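Local coordinates for protein alpha-glucosidase (PDB 5HQA) that hydrolyses alpha-glucosides as a chloride-activated glycoside hydrolase of family 97, with a calcium ion at its glycan-binding pocket, at residues T170-K175 and I182-A187. Residues are numbered along the deposited sequence; the frame is centred on the assembly and turned at random.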
loop_
_atom_site.group_PDB
_atom_site.type_symbol
_atom_site.label_atom_id
_atom_site.label_comp_id
_atom_site.label_asym_id
_atom_site.label_seq_id
_atom_site.Cartn_x
_atom_site.Cartn_y
_atom_site.Cartn_z
ATOM N N THR A 170 5.221 -1.811 9.870
ATOM C CA THR A 170 5.838 -0.796 9.024
ATOM C C THR A 170 4.964 -0.581 7.787
ATOM O O THR A 170 4.210 -1.479 7.407
ATOM C CB THR A 170 7.275 -1.198 8.607
ATOM O OG1 THR A 170 7.230 -2.180 7.558
ATOM C CG2 THR A 170 8.059 -1.751 9.806
ATOM N N PRO A 171 5.056 0.594 7.134
ATOM C CA PRO A 171 5.927 1.757 7.376
ATOM C C PRO A 171 5.670 2.384 8.735
ATOM O O PRO A 171 4.518 2.657 9.104
ATOM C CB PRO A 171 5.547 2.726 6.246
ATOM C CG PRO A 171 4.960 1.847 5.189
ATOM C CD PRO A 171 4.214 0.795 5.942
ATOM N N PHE A 172 6.739 2.571 9.490
ATOM C CA PHE A 172 6.675 3.105 10.845
ATOM C C PHE A 172 7.267 4.506 10.792
ATOM O O PHE A 172 8.479 4.659 10.600
ATOM C CB PHE A 172 7.444 2.205 11.807
ATOM C CG PHE A 172 7.544 2.750 13.201
ATOM C CD1 PHE A 172 6.400 3.131 13.894
ATOM C CD2 PHE A 172 8.777 2.849 13.835
ATOM C CE1 PHE A 172 6.489 3.619 15.200
ATOM C CE2 PHE A 172 8.874 3.339 15.139
ATOM C CZ PHE A 172 7.727 3.720 15.820
ATOM N N THR A 173 6.413 5.520 10.953
ATOM C CA THR A 173 6.766 6.915 10.709
ATOM C C THR A 173 6.761 7.715 12.003
ATOM O O THR A 173 5.842 7.596 12.819
ATOM C CB THR A 173 5.782 7.530 9.711
ATOM O OG1 THR A 173 5.874 6.810 8.478
ATOM C CG2 THR A 173 6.091 9.008 9.466
ATOM N N PHE A 174 7.781 8.549 12.184
ATOM C CA PHE A 174 7.858 9.385 13.371
ATOM C C PHE A 174 8.672 10.630 13.035
ATOM O O PHE A 174 9.275 10.734 11.963
ATOM C CB PHE A 174 8.458 8.599 14.552
ATOM C CG PHE A 174 9.836 8.042 14.272
ATOM C CD1 PHE A 174 9.986 6.793 13.672
ATOM C CD2 PHE A 174 10.971 8.764 14.612
ATOM C CE1 PHE A 174 11.255 6.283 13.418
ATOM C CE2 PHE A 174 12.234 8.262 14.357
ATOM C CZ PHE A 174 12.374 7.027 13.764
ATOM N N LYS A 175 8.668 11.597 13.951
ATOM C CA LYS A 175 9.519 12.770 13.804
ATOM C C LYS A 175 10.273 12.996 15.104
ATOM O O LYS A 175 9.778 12.679 16.189
ATOM C CB LYS A 175 8.723 14.034 13.437
ATOM C CG LYS A 175 7.771 14.501 14.508
ATOM C CD LYS A 175 7.168 15.862 14.154
ATOM C CE LYS A 175 6.206 16.317 15.244
ATOM N NZ LYS A 175 5.565 17.628 14.925
ATOM N N ILE A 182 11.160 10.581 9.861
ATOM C CA ILE A 182 11.831 9.322 9.569
ATOM C C ILE A 182 10.764 8.249 9.421
ATOM O O ILE A 182 9.760 8.258 10.141
ATOM C CB ILE A 182 12.839 8.957 10.680
ATOM C CG1 ILE A 182 13.907 10.048 10.795
ATOM C CG2 ILE A 182 13.469 7.584 10.420
ATOM C CD1 ILE A 182 14.890 9.838 11.927
ATOM N N SER A 183 10.973 7.325 8.486
ATOM C CA SER A 183 10.054 6.203 8.344
ATOM C C SER A 183 10.850 4.944 8.057
ATOM O O SER A 183 11.701 4.939 7.161
ATOM C CB SER A 183 9.039 6.455 7.228
ATOM O OG SER A 183 8.024 5.463 7.254
ATOM N N ILE A 184 10.558 3.879 8.800
ATOM C CA ILE A 184 11.248 2.601 8.673
ATOM C C ILE A 184 10.319 1.619 7.970
ATOM O O ILE A 184 9.136 1.516 8.320
ATOM C CB ILE A 184 11.682 2.071 10.052
ATOM C CG1 ILE A 184 12.612 3.089 10.720
ATOM C CG2 ILE A 184 12.369 0.695 9.928
ATOM C CD1 ILE A 184 12.891 2.778 12.168
ATOM N N HIS A 185 10.853 0.891 6.994
ATOM C CA HIS A 185 10.047 -0.058 6.234
ATOM C C HIS A 185 11.011 -1.092 5.651
ATOM O O HIS A 185 12.139 -1.237 6.134
ATOM C CB HIS A 185 9.209 0.709 5.194
ATOM C CG HIS A 185 8.188 -0.124 4.480
ATOM N ND1 HIS A 185 7.302 -0.955 5.135
ATOM C CD2 HIS A 185 7.904 -0.234 3.159
ATOM C CE1 HIS A 185 6.523 -1.547 4.246
ATOM N NE2 HIS A 185 6.866 -1.127 3.040
ATOM N N GLU A 186 10.569 -1.830 4.637
ATOM C CA GLU A 186 11.454 -2.767 3.965
ATOM C C GLU A 186 11.056 -2.858 2.496
ATOM O O GLU A 186 9.961 -2.447 2.101
ATOM C CB GLU A 186 11.453 -4.141 4.652
ATOM C CG GLU A 186 10.106 -4.753 4.918
ATOM C CD GLU A 186 10.224 -6.106 5.624
ATOM O OE1 GLU A 186 9.297 -6.467 6.377
ATOM O OE2 GLU A 186 11.242 -6.811 5.427
ATOM N N ALA A 187 11.967 -3.385 1.680
ATOM C CA ALA A 187 11.724 -3.473 0.249
ATOM C C ALA A 187 12.117 -4.851 -0.264
ATOM O O ALA A 187 13.089 -5.449 0.213
ATOM C CB ALA A 187 12.496 -2.379 -0.517
#
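Phe174 turns its ring across the hairpin and lays one face over Ile182, whose CB sits 4.0 Å from the ring centroid in a CH-pi contact. Its CG lies between the backbone N and the carbonyl carbon (chi1 58°), and the end of the side chain comes nearer the partner strand. Ile182 CG2 closes to 3.6 Å from Phe174 CZ, while Ile184 CD1 reaches the ring edge and also borders the Phe172 ring. An alanine in place of Phe174 would probably open a gap beside Ile182 and leave the Ile184 methyl without one of its aromatic neighbours. On the opposite face, the Ser183 hydroxyl probably bonds Thr173 OG1 (OG to OG1 2.8 Å), with Phe172 O a weak alternative. Just before strand 172-175, Pro171, after a cis peptide bond, sets CG over one face of the His185 imidazole. Thr170 OG1 hydrogen-bonds His185 ND1 at 2.7 Å, at the ring edge. Paired backbone bonds join Phe172 to Ile184 and Phe174 to Ile182 in antiparallel register. Farther out, Thr170 OG1 also bonds Lys440, Thr173 OG1 bonds Phe480 O and His185 NE2 bonds Asp441 O. This beta hairpin continues the large antiparallel sheet of the N-terminal region between strands 141-144 and 224-234. Its chemistry is two-sided: apolar contacts fill one face, the Thr173 and Ser183 hydroxyls pair on the other, and both imidazole nitrogens are held at the Pro171 end.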